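Local atomic coordinates of putative citrate lyase, alfa subunit (Streptococcus mutans, PDB entry 2HJ0), a protein that belongs to the citrate lyase alpha-subunit (CitF) family and is probably the alpha chain of that enzyme in Streptococcus mutans. Residues Phe69-Phe73 / Cys187-Ala193; Gly168-Ser172 / Ile205-Thr209; Gly176-Arg182 / Asn215-Pro221. All coordinates share one frame; numbering follows the deposited sequence.

Contact 1 (Phe69-Phe73 / Cys187-Ala193)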
loop_
_atom_site.group_PDB
_atom_site.type_symbol
_atom_site.label_atom_id
_atom_site.label_comp_id
_atom_site.label_asym_id
_atom_site.label_seq_id
_atom_site.Cartn_x
_atom_site.Cartn_y
_atom_site.Cartn_z
ATOM N N PHE A 69 6.769 -15.734 -8.007
ATOM C CA PHE A 69 5.634 -16.451 -7.417
ATOM C C PHE A 69 5.792 -16.382 -5.906
ATOM O O PHE A 69 6.876 -16.082 -5.423
ATOM C CB PHE A 69 5.631 -17.937 -7.801
ATOM C CG PHE A 69 5.800 -18.199 -9.267
ATOM C CD1 PHE A 69 7.066 -18.265 -9.838
ATOM C CD2 PHE A 69 4.691 -18.390 -10.078
ATOM C CE1 PHE A 69 7.222 -18.514 -11.198
ATOM C CE2 PHE A 69 4.834 -18.640 -11.434
ATOM C CZ PHE A 69 6.102 -18.703 -11.994
ATOM N N HIS A 70 4.722 -16.658 -5.158
ATOM C CA HIS A 70 4.837 -16.648 -3.708
ATOM C C HIS A 70 4.583 -18.061 -3.187
ATOM O O HIS A 70 4.090 -18.912 -3.925
ATOM C CB HIS A 70 3.862 -15.664 -3.081
ATOM C CG HIS A 70 2.436 -16.091 -3.161
ATOM N ND1 HIS A 70 1.533 -15.502 -4.018
ATOM C CD2 HIS A 70 1.769 -17.085 -2.529
ATOM C CE1 HIS A 70 0.371 -16.121 -3.919
ATOM N NE2 HIS A 70 0.488 -17.087 -3.024
ATOM N N HIS A 71 4.930 -18.322 -1.930
ATOM C CA HIS A 71 4.732 -19.655 -1.359
ATOM C C HIS A 71 3.733 -19.735 -0.197
ATOM O O HIS A 71 3.857 -20.604 0.686
ATOM C CB HIS A 71 6.076 -20.234 -0.895
ATOM C CG HIS A 71 6.684 -19.506 0.261
ATOM N ND1 HIS A 71 7.180 -18.225 0.156
ATOM C CD2 HIS A 71 6.840 -19.863 1.558
ATOM C CE1 HIS A 71 7.611 -17.822 1.337
ATOM N NE2 HIS A 71 7.414 -18.796 2.207
ATOM N N HIS A 72 2.730 -18.863 -0.194
ATOM C CA HIS A 72 1.769 -18.891 0.906
ATOM C C HIS A 72 0.913 -20.149 0.951
ATOM O O HIS A 72 0.349 -20.480 1.990
ATOM C CB HIS A 72 0.886 -17.643 0.880
ATOM C CG HIS A 72 1.536 -16.439 1.478
ATOM N ND1 HIS A 72 1.845 -15.316 0.743
ATOM C CD2 HIS A 72 1.918 -16.173 2.749
ATOM C CE1 HIS A 72 2.388 -14.407 1.534
ATOM N NE2 HIS A 72 2.441 -14.901 2.758
ATOM N N PHE A 73 0.828 -20.857 -0.167
ATOM C CA PHE A 73 0.045 -22.095 -0.220
ATOM C C PHE A 73 0.920 -23.304 0.132
ATOM O O PHE A 73 0.445 -24.447 0.215
ATOM C CB PHE A 73 -0.559 -22.297 -1.609
ATOM C CG PHE A 73 -1.671 -21.354 -1.909
ATOM C CD1 PHE A 73 -1.599 -20.494 -2.994
ATOM C CD2 PHE A 73 -2.794 -21.317 -1.091
ATOM C CE1 PHE A 73 -2.629 -19.612 -3.261
ATOM C CE2 PHE A 73 -3.835 -20.439 -1.344
ATOM C CZ PHE A 73 -3.756 -19.584 -2.429
ATOM N N CYS A 187 -5.336 -18.752 2.419
ATOM C CA CYS A 187 -4.016 -18.983 3.004
ATOM C C CYS A 187 -3.712 -17.881 4.017
ATOM O O CYS A 187 -2.636 -17.843 4.613
ATOM C CB CYS A 187 -2.948 -18.967 1.921
ATOM S SG CYS A 187 -2.906 -17.414 1.029
ATOM N N GLY A 188 -4.666 -16.975 4.188
ATOM C CA GLY A 188 -4.483 -15.887 5.124
ATOM C C GLY A 188 -3.679 -14.729 4.559
ATOM O O GLY A 188 -4.017 -14.168 3.516
ATOM N N SER A 189 -2.608 -14.365 5.255
ATOM C CA SER A 189 -1.766 -13.274 4.819
ATOM C C SER A 189 -1.158 -13.507 3.438
ATOM O O SER A 189 -1.054 -14.644 2.967
ATOM C CB SER A 189 -0.649 -13.046 5.824
ATOM O OG SER A 189 0.254 -12.073 5.332
ATOM N N LEU A 190 -0.770 -12.410 2.795
ATOM C CA LEU A 190 -0.151 -12.434 1.474
ATOM C C LEU A 190 1.074 -11.531 1.457
ATOM O O LEU A 190 1.399 -10.939 0.432
ATOM C CB LEU A 190 -1.140 -11.954 0.424
ATOM C CG LEU A 190 -2.218 -12.958 0.049
ATOM C CD1 LEU A 190 -3.144 -12.331 -0.978
ATOM C CD2 LEU A 190 -1.572 -14.231 -0.513
ATOM N N GLY A 191 1.746 -11.447 2.604
ATOM C CA GLY A 191 2.919 -10.607 2.747
ATOM C C GLY A 191 4.051 -10.781 1.752
ATOM O O GLY A 191 4.701 -9.803 1.389
ATOM N N TYR A 192 4.315 -12.003 1.307
ATOM C CA TYR A 192 5.397 -12.168 0.357
ATOM C C TYR A 192 4.913 -11.735 -1.029
ATOM O O TYR A 192 5.655 -11.104 -1.767
ATOM C CB TYR A 192 5.911 -13.617 0.344
ATOM C CG TYR A 192 6.431 -14.090 1.691
ATOM C CD1 TYR A 192 7.387 -13.350 2.395
ATOM C CD2 TYR A 192 5.909 -15.242 2.297
ATOM C CE1 TYR A 192 7.800 -13.740 3.680
ATOM C CE2 TYR A 192 6.312 -15.644 3.575
ATOM C CZ TYR A 192 7.254 -14.888 4.266
ATOM O OH TYR A 192 7.623 -15.248 5.545
ATOM N N ALA A 193 3.665 -12.034 -1.379
ATOM C CA ALA A 193 3.156 -11.644 -2.691
ATOM C C ALA A 193 2.918 -10.142 -2.825
ATOM O O ALA A 193 3.058 -9.576 -3.913
ATOM C CB ALA A 193 1.875 -12.390 -3.001
#
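H72 lays its imidazole into the turn formed by S189-Y192. Its CB rests 3.8 Å from C187 SG. With CG beside the backbone N (chi1 -81°), the ring swings under S189 O, which stands 3.3 Å above the ring plane, over its centre, with CD2 also beneath it. ND1 passes L190 CA at 3.6 Å, and CE1 turns its edge toward the backbone N of Y192. At the tip, NE2 lies 3.5 Å from Y192 CD2 and is hydrogen-bonded to V328 O, which fixes the ring's rotation.

Y192 is broad enough to serve two histidines. The H71 and H72 rings are each tilted 19° from its plane, near parallel but offset, so that the rings barely overlap. H71 ND1 bonds to S100 OG, and a citric acid molecule, probably from the crystallisation liquor, lies about 3 Å from its side chain and may mark a pocket. The C187 sulfur sits 4.4 Å from the centroid of the F73 ring, obliquely. S189 OG closes an ST turn on G191 N. The histidine loop runs from strand 66-69 toward helix 79-89, touching the start of helix 191-199 and, through H71 and H72, Q329 of strand 329-330.

Contact 2 (Gly168-Ser172 / Ile205-Thr209)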
loop_
_atom_site.group_PDB
_atom_site.type_symbol
_atom_site.label_atom_id
_atom_site.label_comp_id
_atom_site.label_asym_id
_atom_site.label_seq_id
_atom_site.Cartn_x
_atom_site.Cartn_y
_atom_site.Cartn_z
ATOM N N GLY A 168 -0.886 -16.178 -6.811
ATOM C CA GLY A 168 -2.123 -16.881 -6.533
ATOM C C GLY A 168 -2.913 -16.140 -5.466
ATOM O O GLY A 168 -2.329 -15.680 -4.495
ATOM N N ALA A 169 -4.222 -15.991 -5.649
ATOM C CA ALA A 169 -5.057 -15.309 -4.664
ATOM C C ALA A 169 -6.351 -16.083 -4.490
ATOM O O ALA A 169 -7.086 -16.332 -5.459
ATOM C CB ALA A 169 -5.359 -13.902 -5.106
ATOM N N PRO A 170 -6.645 -16.499 -3.252
ATOM C CA PRO A 170 -7.874 -17.250 -3.001
ATOM C C PRO A 170 -9.160 -16.519 -3.386
ATOM O O PRO A 170 -10.233 -17.124 -3.427
ATOM C CB PRO A 170 -7.789 -17.578 -1.508
ATOM C CG PRO A 170 -6.909 -16.518 -0.958
ATOM C CD PRO A 170 -5.839 -16.387 -2.027
ATOM N N SER A 171 -9.060 -15.218 -3.645
ATOM C CA SER A 171 -10.220 -14.427 -4.074
ATOM C C SER A 171 -9.760 -13.169 -4.805
ATOM O O SER A 171 -8.694 -12.627 -4.517
ATOM C CB SER A 171 -11.124 -14.051 -2.881
ATOM O OG SER A 171 -10.469 -13.248 -1.917
ATOM N N SER A 172 -10.567 -12.715 -5.758
ATOM C CA SER A 172 -10.237 -11.530 -6.537
ATOM C C SER A 172 -11.406 -11.125 -7.432
ATOM O O SER A 172 -12.185 -11.979 -7.851
ATOM C CB SER A 172 -9.016 -11.827 -7.404
ATOM O OG SER A 172 -8.811 -10.811 -8.369
ATOM N N ILE A 205 -2.691 -12.100 -11.449
ATOM C CA ILE A 205 -3.137 -12.854 -10.283
ATOM C C ILE A 205 -4.031 -13.994 -10.785
ATOM O O ILE A 205 -4.881 -13.789 -11.658
ATOM C CB ILE A 205 -3.915 -11.975 -9.204
ATOM C CG1 ILE A 205 -5.344 -11.720 -9.650
ATOM C CG2 ILE A 205 -3.208 -10.656 -8.926
ATOM C CD1 ILE A 205 -6.279 -12.673 -9.014
ATOM N N VAL A 206 -3.803 -15.198 -10.260
ATOM C CA VAL A 206 -4.560 -16.395 -10.639
ATOM C C VAL A 206 -5.463 -16.747 -9.464
ATOM O O VAL A 206 -4.991 -17.175 -8.400
ATOM C CB VAL A 206 -3.610 -17.591 -10.907
ATOM C CG1 VAL A 206 -4.384 -18.764 -11.513
ATOM C CG2 VAL A 206 -2.479 -17.146 -11.796
ATOM N N THR A 207 -6.762 -16.558 -9.647
ATOM C CA THR A 207 -7.672 -16.842 -8.560
ATOM C C THR A 207 -8.428 -18.126 -8.735
ATOM O O THR A 207 -8.588 -18.659 -9.840
ATOM C CB THR A 207 -8.700 -15.718 -8.341
ATOM O OG1 THR A 207 -9.379 -15.923 -7.090
ATOM C CG2 THR A 207 -9.703 -15.699 -9.468
ATOM N N ASP A 208 -8.924 -18.598 -7.610
ATOM C CA ASP A 208 -9.654 -19.836 -7.551
ATOM C C ASP A 208 -11.132 -19.538 -7.460
ATOM O O ASP A 208 -11.969 -20.385 -7.777
ATOM C CB ASP A 208 -9.201 -20.593 -6.314
ATOM C CG ASP A 208 -9.281 -22.049 -6.496
ATOM O OD1 ASP A 208 -8.677 -22.775 -5.665
ATOM O OD2 ASP A 208 -9.956 -22.450 -7.482
ATOM N N THR A 209 -11.447 -18.332 -7.000
ATOM C CA THR A 209 -12.832 -17.927 -6.851
ATOM C C THR A 209 -12.971 -16.473 -7.230
ATOM O O THR A 209 -12.283 -15.620 -6.678
ATOM C CB THR A 209 -13.324 -18.158 -5.401
ATOM O OG1 THR A 209 -12.929 -17.064 -4.571
ATOM C CG2 THR A 209 -12.709 -19.459 -4.834
#
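G168 pairs with V206 in a parallel bridge, their CA atoms 4.8 Å apart, as strands 164-169 and 202-207 near their C-terminal ends side by side. The ladder bond runs from A169 N to V206 O (3.1 Å); it is nearly straight at the hydrogen, although the donor stands well above the carbonyl plane. V206 points its side chain to the face on which G168 has none, whereas A169 and T207 point to the opposite face. There the small methyl of A169 leaves room for I205, whose CD1 comes within 4.2 Å of A169 CB and also packs against the side chain of S172.

At P170 the chain turns, and a proline suits the place because it has no N-H to offer a neighbouring strand. Hydroxyls now take over. With OG1 anti to the backbone N (chi1 -168°), T207 directs it at the first strand, 2.8 Å from A169 O; T209 O lies 2.9 Å from the same OG1, and its single proton could go to either carbonyl. T209 OG1 gives a clearer bond to P170 O, also 2.9 Å, lying in the carbonyl plane on a lone pair. A weak bond of 3.5 Å from S172 N to T209 O follows. D208 looks elsewhere: its OD1 accepts from T185 OG1 and I234 N.

The chemistry is therefore that of the C-terminal end of a parallel strand pair handing over to threonines. Where the regular ladder gives way to a loose pairing, short beta-branched residues, at home in extended chain, reach across with a hydroxyl: T209 satisfies P170 O, and T207 may do the same for A169 O, at buried residues.

Contact 3 (Gly176-Arg182 / Asn215-Pro221)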
loop_
_atom_site.group_PDB
_atom_site.type_symbol
_atom_site.label_atom_id
_atom_site.label_comp_id
_atom_site.label_asym_id
_atom_site.label_seq_id
_atom_site.Cartn_x
_atom_site.Cartn_y
_atom_site.Cartn_z
ATOM N N GLY A 176 -8.752 -7.030 -10.257
ATOM C CA GLY A 176 -7.509 -7.189 -9.511
ATOM C C GLY A 176 -7.479 -7.091 -7.984
ATOM O O GLY A 176 -6.479 -7.483 -7.372
ATOM N N ASN A 177 -8.516 -6.541 -7.352
ATOM C CA ASN A 177 -8.529 -6.462 -5.890
ATOM C C ASN A 177 -8.577 -7.907 -5.363
ATOM O O ASN A 177 -9.547 -8.630 -5.601
ATOM C CB ASN A 177 -9.751 -5.685 -5.400
ATOM C CG ASN A 177 -9.748 -4.235 -5.855
ATOM O OD1 ASN A 177 -8.855 -3.456 -5.501
ATOM N ND2 ASN A 177 -10.755 -3.863 -6.643
ATOM N N ALA A 178 -7.532 -8.323 -4.650
ATOM C CA ALA A 178 -7.445 -9.688 -4.136
ATOM C C ALA A 178 -7.068 -9.769 -2.660
ATOM O O ALA A 178 -6.498 -8.834 -2.093
ATOM C CB ALA A 178 -6.424 -10.463 -4.962
ATOM N N ASN A 179 -7.389 -10.888 -2.027
ATOM C CA ASN A 179 -7.018 -11.060 -0.628
ATOM C C ASN A 179 -6.818 -12.540 -0.371
ATOM O O ASN A 179 -7.162 -13.364 -1.215
ATOM C CB ASN A 179 -8.070 -10.439 0.323
ATOM C CG ASN A 179 -9.399 -11.173 0.319
ATOM O OD1 ASN A 179 -9.469 -12.353 0.640
ATOM N ND2 ASN A 179 -10.468 -10.460 -0.028
ATOM N N GLY A 180 -6.237 -12.882 0.771
ATOM C CA GLY A 180 -6.005 -14.280 1.056
ATOM C C GLY A 180 -6.870 -14.843 2.160
ATOM O O GLY A 180 -6.587 -15.922 2.678
ATOM N N THR A 181 -7.933 -14.130 2.510
ATOM C CA THR A 181 -8.810 -14.570 3.573
ATOM C C THR A 181 -10.228 -14.868 3.124
ATOM O O THR A 181 -11.119 -15.031 3.947
ATOM C CB THR A 181 -8.869 -13.519 4.674
ATOM O OG1 THR A 181 -9.282 -12.270 4.100
ATOM C CG2 THR A 181 -7.494 -13.365 5.337
ATOM N N ARG A 182 -10.450 -14.934 1.822
ATOM C CA ARG A 182 -11.777 -15.233 1.298
ATOM C C ARG A 182 -11.592 -16.149 0.098
ATOM O O ARG A 182 -10.698 -15.934 -0.712
ATOM C CB ARG A 182 -12.475 -13.945 0.862
ATOM C CG ARG A 182 -12.556 -12.879 1.942
ATOM C CD ARG A 182 -13.394 -13.357 3.110
ATOM N NE ARG A 182 -14.693 -13.858 2.651
ATOM C CZ ARG A 182 -15.629 -13.111 2.066
ATOM N NH1 ARG A 182 -15.417 -11.813 1.867
ATOM N NH2 ARG A 182 -16.777 -13.667 1.681
ATOM N N ASN A 215 -13.957 -6.270 -4.512
ATOM C CA ASN A 215 -13.644 -7.277 -3.512
ATOM C C ASN A 215 -12.968 -6.600 -2.318
ATOM O O ASN A 215 -12.209 -5.635 -2.484
ATOM C CB ASN A 215 -12.723 -8.342 -4.124
ATOM C CG ASN A 215 -12.317 -9.423 -3.129
ATOM O OD1 ASN A 215 -13.054 -9.712 -2.187
ATOM N ND2 ASN A 215 -11.143 -10.041 -3.348
ATOM N N THR A 216 -13.267 -7.093 -1.120
ATOM C CA THR A 216 -12.681 -6.570 0.113
ATOM C C THR A 216 -12.687 -7.664 1.184
ATOM O O THR A 216 -13.556 -8.528 1.181
ATOM C CB THR A 216 -13.459 -5.343 0.653
ATOM O OG1 THR A 216 -14.859 -5.631 0.689
ATOM C CG2 THR A 216 -13.214 -4.117 -0.208
ATOM N N PRO A 217 -11.700 -7.662 2.097
ATOM C CA PRO A 217 -10.575 -6.730 2.224
ATOM C C PRO A 217 -9.712 -6.758 0.966
ATOM O O PRO A 217 -9.891 -7.624 0.107
ATOM C CB PRO A 217 -9.792 -7.271 3.420
ATOM C CG PRO A 217 -10.756 -8.117 4.143
ATOM C CD PRO A 217 -11.583 -8.751 3.071
ATOM N N ILE A 218 -8.758 -5.836 0.880
ATOM C CA ILE A 218 -7.876 -5.753 -0.276
ATOM C C ILE A 218 -6.405 -5.860 0.113
ATOM O O ILE A 218 -5.849 -4.936 0.686
ATOM C CB ILE A 218 -8.105 -4.441 -0.996
ATOM C CG1 ILE A 218 -9.588 -4.326 -1.369
ATOM C CG2 ILE A 218 -7.193 -4.356 -2.190
ATOM C CD1 ILE A 218 -9.991 -2.984 -1.987
ATOM N N SER A 219 -5.776 -6.993 -0.173
ATOM C CA SER A 219 -4.356 -7.144 0.145
ATOM C C SER A 219 -3.512 -6.682 -1.049
ATOM O O SER A 219 -2.395 -6.191 -0.895
ATOM C CB SER A 219 -4.050 -8.597 0.497
ATOM O OG SER A 219 -4.827 -9.004 1.609
ATOM N N ILE A 220 -4.073 -6.849 -2.242
ATOM C CA ILE A 220 -3.429 -6.439 -3.478
ATOM C C ILE A 220 -4.496 -5.657 -4.247
ATOM O O ILE A 220 -5.532 -6.202 -4.630
ATOM C CB ILE A 220 -2.948 -7.656 -4.249
ATOM C CG1 ILE A 220 -1.855 -8.345 -3.439
ATOM C CG2 ILE A 220 -2.478 -7.248 -5.616
ATOM C CD1 ILE A 220 -1.344 -9.620 -4.007
ATOM N N PRO A 221 -4.255 -4.349 -4.454
ATOM C CA PRO A 221 -5.168 -3.443 -5.158
ATOM C C PRO A 221 -5.178 -3.623 -6.673
ATOM O O PRO A 221 -4.201 -4.094 -7.273
ATOM C CB PRO A 221 -4.658 -2.073 -4.744
ATOM C CG PRO A 221 -3.174 -2.291 -4.747
ATOM C CD PRO A 221 -3.013 -3.639 -4.071
#
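Different first torsions set the amides of N179 and N215 next to each other: N179 CG lies between its backbone N and carbonyl carbon (chi1 68°), while N215 CG is anti to its own N (chi1 179°). The two side chains cross at about a right angle, their amides turned 49° apart, and each bonds to the backbone of the other segment. N215 ND2 gives a bond of 3.1 Å to N177 O, which lies close to the plane of the donating amide; N179 ND2 reaches P217 O at 2.9 Å. Asparagine suits N179 doubly, because its OD1 accepts T181 N (3.0 Å) in an Asx turn while the NH2 faces across.

Beside these amides the chains make one antiparallel, hydrogen-bonded bridge, A178 with I220, with a classic beta bulge, S219 and I220 together facing A178. A178 O takes S219 N (2.8 Å) nearly head-on and I220 N (3.1 Å) as well, and A178 N returns a bond to I220 O (2.9 Å). A cis peptide precedes P217, part of the sharp bend leading into this bulge.

The bridge lies on strand 178-179, whose other neighbour is strand 171-172; A178 touches A169 of strand 164-169, and I220 touches L167. T181 reaches helix 333-341. The loop 215-221, between strands 202-207 and 227-230, also meets the second subunit, where I218 N bonds to Y347 OH of that chain.

The six segments interleave along the chain: 69-73, 168-172, 176-182, 187-193, 205-209 and 215-221, so each contact crosses the other two. Their centres lie 9 Å (contacts 2 and 3) to 12 Å (contacts 1 and 3) apart. Contact 2 joins neighbouring parallel strands 164-169 and 202-207 of the large mixed sheet; contact 1 hangs on the end of the next strand, 66-69, and contact 3 on the small hairpin 171-172/178-179. Probable bonds from C187 N and G188 N to G180 O tie contact 3 to contact 1. The loops leaving these strand ends thus pack against one another, from the histidine loop 69-73 to the subunit interface at 215-221.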